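Local coordinates for AB hydrolase-1 domain-containing protein (Streptococcus mutans, PDB 4L9A) that is an alpha/beta hydrolase of Streptococcus mutans that probably acts as a carboxylesterase, cleaving ester bonds, at residues L101-F104 and E105-F109; L161-R164 and R165-L168; T275-I278 and L279-E283. One frame throughout, in Å; residues are numbered along the deposited sequence.

Contact 1. Residues L101-F104 and E105-F109; sequences LMIF and EHFKF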
loop_
_atom_site.group_PDB
_atom_site.type_symbol
_atom_site.label_atom_id
_atom_site.label_comp_id
_atom_site.label_asym_id
_atom_site.label_seq_id
_atom_site.Cartn_x
_atom_site.Cartn_y
_atom_site.Cartn_z
ATOM N N LEU A 101 4.762 -7.508 11.442
ATOM C CA LEU A 101 5.808 -8.513 11.663
ATOM C C LEU A 101 5.308 -9.801 12.337
ATOM O O LEU A 101 5.812 -10.893 12.063
ATOM C CB LEU A 101 6.969 -7.917 12.459
ATOM C CG LEU A 101 7.750 -6.837 11.706
ATOM C CD1 LEU A 101 8.663 -6.100 12.680
ATOM C CD2 LEU A 101 8.549 -7.452 10.554
HETATM N N MSE A 102 4.336 -9.668 13.228
HETATM C CA MSE A 102 3.698 -10.830 13.829
HETATM C C MSE A 102 2.974 -11.616 12.753
HETATM O O MSE A 102 2.978 -12.852 12.747
HETATM C CB MSE A 102 2.671 -10.389 14.853
HETATM C CG MSE A 102 3.194 -10.205 16.239
HETATM SE SE MSE A 102 1.647 -10.343 17.415
HETATM C CE MSE A 102 1.101 -12.168 16.960
ATOM N N ILE A 103 2.319 -10.888 11.861
ATOM C CA ILE A 103 1.635 -11.508 10.739
ATOM C C ILE A 103 2.654 -12.214 9.849
ATOM O O ILE A 103 2.414 -13.330 9.399
ATOM C CB ILE A 103 0.789 -10.483 9.952
ATOM C CG1 ILE A 103 -0.324 -9.930 10.851
ATOM C CG2 ILE A 103 0.191 -11.121 8.706
ATOM C CD1 ILE A 103 -1.165 -8.810 10.236
ATOM N N PHE A 104 3.809 -11.586 9.617
ATOM C CA PHE A 104 4.850 -12.244 8.836
ATOM C C PHE A 104 5.214 -13.586 9.481
ATOM O O PHE A 104 5.324 -14.601 8.799
ATOM C CB PHE A 104 6.114 -11.382 8.712
ATOM C CG PHE A 104 6.090 -10.405 7.554
ATOM C CD1 PHE A 104 4.902 -9.823 7.136
ATOM C CD2 PHE A 104 7.263 -10.081 6.879
ATOM C CE1 PHE A 104 4.878 -8.929 6.072
ATOM C CE2 PHE A 104 7.246 -9.191 5.812
ATOM C CZ PHE A 104 6.049 -8.613 5.410
ATOM N N GLU A 105 5.414 -13.578 10.796
ATOM C CA GLU A 105 5.848 -14.785 11.510
ATOM C C GLU A 105 4.775 -15.873 11.520
ATOM O O GLU A 105 5.067 -17.047 11.736
ATOM C CB GLU A 105 6.268 -14.456 12.947
ATOM C CG GLU A 105 7.409 -13.452 13.046
ATOM C CD GLU A 105 8.610 -13.837 12.195
ATOM O OE1 GLU A 105 9.139 -14.956 12.386
ATOM O OE2 GLU A 105 9.016 -13.020 11.335
ATOM N N HIS A 106 3.534 -15.471 11.285
ATOM C CA HIS A 106 2.408 -16.393 11.262
ATOM C C HIS A 106 2.444 -17.318 10.046
ATOM O O HIS A 106 1.890 -18.417 10.088
ATOM C CB HIS A 106 1.103 -15.599 11.286
ATOM C CG HIS A 106 -0.130 -16.439 11.439
ATOM N ND1 HIS A 106 -0.477 -17.049 12.627
ATOM C CD2 HIS A 106 -1.120 -16.734 10.561
ATOM C CE1 HIS A 106 -1.620 -17.695 12.470
ATOM N NE2 HIS A 106 -2.036 -17.513 11.228
ATOM N N PHE A 107 3.099 -16.885 8.968
ATOM C CA PHE A 107 3.141 -17.680 7.732
ATOM C C PHE A 107 4.530 -18.213 7.385
ATOM O O PHE A 107 5.527 -17.792 7.973
ATOM C CB PHE A 107 2.575 -16.887 6.556
ATOM C CG PHE A 107 1.139 -16.503 6.723
ATOM C CD1 PHE A 107 0.133 -17.439 6.526
ATOM C CD2 PHE A 107 0.787 -15.212 7.072
ATOM C CE1 PHE A 107 -1.203 -17.090 6.676
ATOM C CE2 PHE A 107 -0.546 -14.855 7.227
ATOM C CZ PHE A 107 -1.544 -15.808 7.036
ATOM N N LYS A 108 4.587 -19.124 6.411
ATOM C CA LYS A 108 5.793 -19.921 6.163
ATOM C C LYS A 108 6.873 -19.266 5.288
ATOM O O LYS A 108 8.048 -19.626 5.383
ATOM C CB LYS A 108 5.422 -21.298 5.585
ATOM C CG LYS A 108 4.656 -22.202 6.548
ATOM C CD LYS A 108 4.174 -23.472 5.850
ATOM C CE LYS A 108 3.888 -24.590 6.851
ATOM N NZ LYS A 108 2.909 -24.161 7.887
ATOM N N PHE A 109 6.486 -18.324 4.430
ATOM C CA PHE A 109 7.441 -17.753 3.474
ATOM C C PHE A 109 8.731 -17.297 4.154
ATOM O O PHE A 109 8.703 -16.767 5.261
ATOM C CB PHE A 109 6.813 -16.615 2.662
ATOM C CG PHE A 109 6.492 -15.381 3.462
ATOM C CD1 PHE A 109 5.256 -15.233 4.075
ATOM C CD2 PHE A 109 7.411 -14.342 3.560
ATOM C CE1 PHE A 109 4.947 -14.073 4.793
ATOM C CE2 PHE A 109 7.116 -13.184 4.274
ATOM C CZ PHE A 109 5.873 -13.050 4.895
#
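Glu105 N donates to Leu101 O at 3.0 Å in a regular i to i+4 helical bond, but at the next residue His106 N shares itself weakly between Met102 O and Ile103 O, and Phe107 N reaches back only three residues to Phe104 O (3.2 Å). Beyond this tightened turn the chain leaves helix 93-106 and brings the edge of the Phe109 ring to one face of Phe104. The two rings form a T-shaped (edge-to-face) pair, centroids 5.2 Å apart and planes at 74°, with Phe109 CZ 3.8 Å from Phe104 CG, over that face but off its centre. Phe109 CG stands between its own backbone N and carbonyl carbon (chi1 68°), a torsion that turns the ring toward the helix. In the alpha/beta hydrolase fold this is the junction between a helix packed on the central sheet and the next strand, 111-117. Lys133 NZ draws the exit together, hydrogen-bonding to the carbonyl oxygens of Phe104, Phe107 and Phe109 while making a cation-pi contact with the Phe109 ring. On another flank Ile103 and Phe107 run side by side, Ile103 CG2 lying 4.1 Å from Phe107 CE2, and both side chains rest on Leu73 and Thr35 of the sheet. The Phe107 ring also stacks with His37, and the exposed His106 hydrogen-bonds through NE2 to Glu24 OE2.

Contact 2. Residues L161-R164 and R165-L168; sequences LALR and RQKL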
loop_
_atom_site.group_PDB
_atom_site.type_symbol
_atom_site.label_atom_id
_atom_site.label_comp_id
_atom_site.label_asym_id
_atom_site.label_seq_id
_atom_site.Cartn_x
_atom_site.Cartn_y
_atom_site.Cartn_z
ATOM N N LEU A 161 -1.868 18.719 -8.037
ATOM C CA LEU A 161 -2.610 18.047 -6.978
ATOM C C LEU A 161 -3.586 19.009 -6.312
ATOM O O LEU A 161 -4.705 18.627 -5.952
ATOM C CB LEU A 161 -1.660 17.438 -5.950
ATOM C CG LEU A 161 -0.759 16.332 -6.485
ATOM C CD1 LEU A 161 0.224 15.889 -5.413
ATOM C CD2 LEU A 161 -1.599 15.143 -6.985
ATOM N N ALA A 162 -3.164 20.262 -6.164
ATOM C CA ALA A 162 -4.008 21.284 -5.557
ATOM C C ALA A 162 -5.262 21.492 -6.392
ATOM O O ALA A 162 -6.356 21.645 -5.853
ATOM C CB ALA A 162 -3.246 22.597 -5.402
ATOM N N LEU A 163 -5.098 21.494 -7.712
ATOM C CA LEU A 163 -6.226 21.679 -8.616
ATOM C C LEU A 163 -7.153 20.457 -8.600
ATOM O O LEU A 163 -8.382 20.591 -8.612
ATOM C CB LEU A 163 -5.738 21.984 -10.037
ATOM C CG LEU A 163 -5.124 23.371 -10.229
ATOM C CD1 LEU A 163 -4.427 23.484 -11.582
ATOM C CD2 LEU A 163 -6.198 24.433 -10.070
ATOM N N ARG A 164 -6.569 19.264 -8.556
ATOM C CA ARG A 164 -7.383 18.058 -8.544
ATOM C C ARG A 164 -8.278 18.021 -7.301
ATOM O O ARG A 164 -9.478 17.776 -7.403
ATOM C CB ARG A 164 -6.514 16.796 -8.638
ATOM C CG ARG A 164 -5.686 16.688 -9.925
ATOM C CD ARG A 164 -4.875 15.394 -9.922
ATOM N NE ARG A 164 -3.986 15.272 -11.075
ATOM C CZ ARG A 164 -3.147 14.257 -11.263
ATOM N NH1 ARG A 164 -3.084 13.266 -10.373
ATOM N NH2 ARG A 164 -2.371 14.231 -12.341
ATOM N N ARG A 165 -7.693 18.285 -6.137
ATOM C CA ARG A 165 -8.425 18.269 -4.878
ATOM C C ARG A 165 -9.498 19.343 -4.865
ATOM O O ARG A 165 -10.576 19.167 -4.290
ATOM C CB ARG A 165 -7.477 18.493 -3.699
ATOM C CG ARG A 165 -7.496 19.913 -3.146
ATOM C CD ARG A 165 -6.105 20.330 -2.705
ATOM N NE ARG A 165 -6.034 21.672 -2.127
ATOM C CZ ARG A 165 -5.963 21.921 -0.822
ATOM N NH1 ARG A 165 -5.958 20.917 0.047
ATOM N NH2 ARG A 165 -5.894 23.173 -0.385
ATOM N N GLN A 166 -9.200 20.465 -5.501
ATOM C CA GLN A 166 -10.110 21.594 -5.458
ATOM C C GLN A 166 -11.332 21.315 -6.325
ATOM O O GLN A 166 -12.428 21.826 -6.061
ATOM C CB GLN A 166 -9.400 22.870 -5.905
ATOM C CG GLN A 166 -9.584 23.196 -7.369
ATOM C CD GLN A 166 -10.103 24.598 -7.566
ATOM O OE1 GLN A 166 -9.339 25.561 -7.492
ATOM N NE2 GLN A 166 -11.410 24.727 -7.800
ATOM N N LYS A 167 -11.144 20.492 -7.354
ATOM C CA LYS A 167 -12.245 20.097 -8.225
ATOM C C LYS A 167 -13.242 19.213 -7.476
ATOM O O LYS A 167 -14.444 19.239 -7.748
ATOM C CB LYS A 167 -11.719 19.352 -9.451
ATOM C CG LYS A 167 -12.795 19.004 -10.462
ATOM C CD LYS A 167 -12.215 18.319 -11.686
ATOM C CE LYS A 167 -13.242 18.261 -12.804
ATOM N NZ LYS A 167 -14.513 17.628 -12.352
ATOM N N LEU A 168 -12.728 18.436 -6.530
ATOM C CA LEU A 168 -13.546 17.494 -5.771
ATOM C C LEU A 168 -14.050 18.126 -4.472
ATOM O O LEU A 168 -13.534 17.850 -3.388
ATOM C CB LEU A 168 -12.749 16.217 -5.488
ATOM C CG LEU A 168 -12.088 15.629 -6.744
ATOM C CD1 LEU A 168 -11.157 14.464 -6.428
ATOM C CD2 LEU A 168 -13.139 15.229 -7.782
#
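Leu161 O receives Arg165 N at 3.0 Å in a nearly straight bond (170°), a regular i to i+4 link of helix 159-167. The side chain of Leu161 is buried and turns to Phe242, leaving its carbonyl to make the contact. Ala162 O accepts Gln166 N at 3.1 Å, and the side chain of Arg165 folds back alongside the same residue: Arg165 CD lies 3.4 Å from Ala162 O, which lies at the edge of the guanidinium, in its plane. A first torsion of 101° and a bend at the second carry this aliphatic part along the helix surface instead of straight outward. Leu163 O takes Lys167 N at 3.0 Å and is brushed by Gln166 CG at 3.1 Å, a methylene put close to the carbonyl oxygen by an unusual first torsion (95°). At Arg164 the regular pattern frays. Its carbonyl oxygen accepts two weak hydrogen bonds, from Lys167 N and from Leu168 N, the latter at 3.4 Å, and Leu168 CG also comes up against it. The helix stops here: Leu168 already has non-helical backbone angles. The side chain of Arg164 is extended from CG to NE and carries its guanidinium away from Leu168, to a salt bridge with Glu240. Helix 159-167 is an outlying surface helix, which follows helix 146-151 and precedes helix 171-185 in the chain: its inner side meets the loop at Phe242, just beyond strand 235-239, and Arg174 of helix 171-185 bonds to Leu168 O.

Contact 3. Residues T275-I278 and L279-E283; sequences TNSI and LEKVE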
loop_
_atom_site.group_PDB
_atom_site.type_symbol
_atom_site.label_atom_id
_atom_site.label_comp_id
_atom_site.label_asym_id
_atom_site.label_seq_id
_atom_site.Cartn_x
_atom_site.Cartn_y
_atom_site.Cartn_z
ATOM N N THR A 275 -0.823 -1.957 -14.513
ATOM C CA THR A 275 -0.339 -3.256 -14.036
ATOM C C THR A 275 0.433 -4.060 -15.085
ATOM O O THR A 275 1.247 -4.916 -14.743
ATOM C CB THR A 275 -1.472 -4.106 -13.381
ATOM O OG1 THR A 275 -2.487 -4.400 -14.349
ATOM C CG2 THR A 275 -2.086 -3.352 -12.245
ATOM N N ASN A 276 0.193 -3.782 -16.361
ATOM C CA ASN A 276 0.987 -4.409 -17.411
ATOM C C ASN A 276 2.441 -3.983 -17.302
ATOM O O ASN A 276 3.352 -4.809 -17.384
ATOM C CB ASN A 276 0.439 -4.077 -18.802
ATOM C CG ASN A 276 -0.819 -4.863 -19.131
ATOM O OD1 ASN A 276 -0.967 -6.021 -18.730
ATOM N ND2 ASN A 276 -1.736 -4.236 -19.859
ATOM N N SER A 277 2.649 -2.683 -17.111
ATOM C CA SER A 277 3.983 -2.142 -16.924
ATOM C C SER A 277 4.599 -2.622 -15.615
ATOM O O SER A 277 5.776 -2.999 -15.572
ATOM C CB SER A 277 3.948 -0.615 -16.960
ATOM O OG SER A 277 5.237 -0.076 -16.735
ATOM N N ILE A 278 3.804 -2.613 -14.549
ATOM C CA ILE A 278 4.282 -3.070 -13.251
ATOM C C ILE A 278 4.762 -4.517 -13.327
ATOM O O ILE A 278 5.865 -4.842 -12.883
ATOM C CB ILE A 278 3.194 -2.904 -12.161
ATOM C CG1 ILE A 278 2.857 -1.416 -11.997
ATOM C CG2 ILE A 278 3.649 -3.529 -10.837
ATOM C CD1 ILE A 278 1.558 -1.157 -11.208
ATOM N N LEU A 279 3.943 -5.381 -13.916
ATOM C CA LEU A 279 4.307 -6.788 -14.038
ATOM C C LEU A 279 5.575 -6.983 -14.861
ATOM O O LEU A 279 6.429 -7.811 -14.542
ATOM C CB LEU A 279 3.150 -7.593 -14.635
ATOM C CG LEU A 279 2.239 -8.250 -13.596
ATOM C CD1 LEU A 279 2.984 -9.359 -12.863
ATOM C CD2 LEU A 279 1.689 -7.230 -12.607
ATOM N N GLU A 280 5.692 -6.219 -15.933
ATOM C CA GLU A 280 6.880 -6.270 -16.777
ATOM C C GLU A 280 8.150 -5.984 -15.947
ATOM O O GLU A 280 9.123 -6.740 -15.995
ATOM C CB GLU A 280 6.725 -5.253 -17.911
ATOM C CG GLU A 280 7.642 -5.434 -19.084
ATOM C CD GLU A 280 7.315 -4.453 -20.195
ATOM O OE1 GLU A 280 6.126 -4.082 -20.330
ATOM O OE2 GLU A 280 8.247 -4.043 -20.918
ATOM N N LYS A 281 8.136 -4.901 -15.175
ATOM C CA LYS A 281 9.264 -4.578 -14.293
ATOM C C LYS A 281 9.473 -5.623 -13.198
ATOM O O LYS A 281 10.602 -5.957 -12.853
ATOM C CB LYS A 281 9.064 -3.212 -13.642
ATOM C CG LYS A 281 8.860 -2.096 -14.644
ATOM C CD LYS A 281 9.891 -2.165 -15.739
ATOM C CE LYS A 281 9.493 -1.289 -16.915
ATOM N NZ LYS A 281 10.361 -1.577 -18.083
ATOM N N VAL A 282 8.381 -6.145 -12.651
ATOM C CA VAL A 282 8.481 -7.143 -11.594
ATOM C C VAL A 282 9.144 -8.419 -12.104
ATOM O O VAL A 282 10.048 -8.955 -11.471
ATOM C CB VAL A 282 7.108 -7.484 -10.996
ATOM C CG1 VAL A 282 7.130 -8.874 -10.387
ATOM C CG2 VAL A 282 6.720 -6.451 -9.953
ATOM N N GLU A 283 8.685 -8.897 -13.253
ATOM C CA GLU A 283 9.239 -10.100 -13.855
ATOM C C GLU A 283 10.731 -9.927 -14.111
ATOM O O GLU A 283 11.522 -10.829 -13.859
ATOM C CB GLU A 283 8.509 -10.427 -15.157
ATOM C CG GLU A 283 7.155 -11.082 -14.951
ATOM C CD GLU A 283 6.230 -10.908 -16.139
ATOM O OE1 GLU A 283 6.669 -10.340 -17.161
ATOM O OE2 GLU A 283 5.062 -11.340 -16.052
#
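Ile278 places CG2 opposite its backbone N, with CG1 beside that N (chi1 -63°), and Val282 has CG1 anti to its backbone N (chi1 155°), which leaves CG2 beside it; these choices bring the two CG2 methyls to 4.3 Å, one helical turn apart. Leu279, with a first torsion of -94°, away from the staggered positions, folds CD2 back to within 3.2 Å of Thr275 O, the oxygen that also accepts Leu279 N at 2.9 Å. The backbone beneath is regular alpha-helix. Lys281 N meets Ser277 O in a straight bond, Glu280 N bonds to Asn276 O, and Val282 N reaches Ile278 O at 2.8 Å. Lys281 has CG beside its backbone N, 3.3 Å from Ser277 O; the bend at chi2 then turns the rest of the chain. The helix is amphipathic: Asn276 and Glu280 are exposed, whereas Ile278, Leu279 and Val282 are buried. Helix 275-287 lies against the central sheet, with Ile278 on Phe238 of strand 235-239 and on Leu141, and Val282 on Ile139 of strand 134-141; Ile278 and Leu279 also meet Ile62 of helix 60-63, beside which Thr275 OG1 bonds to Lys65 NZ.

In the fold
All three contacts lie on single helices, at different places in the fold. Contacts 1 and 3 are partly buried and pack on the central sheet, though on different strands: contact 1 on 22-26, 33-38 and 71-75, contact 3 on 134-141 and 235-239 and also on helix 60-63. Contact 2 is a surface contact, its centre about 40 Å from that of contact 1 and on the opposite side of the chain's centre. Aromatic rings dominate contact 1 and branched aliphatic groups contact 3, while contact 2 relies on backbone bonds flanked by long polar side chains. Contacts 1 and 2 include helix C-terminal ends where bonding departs from i to i+4; contact 3 stays regular.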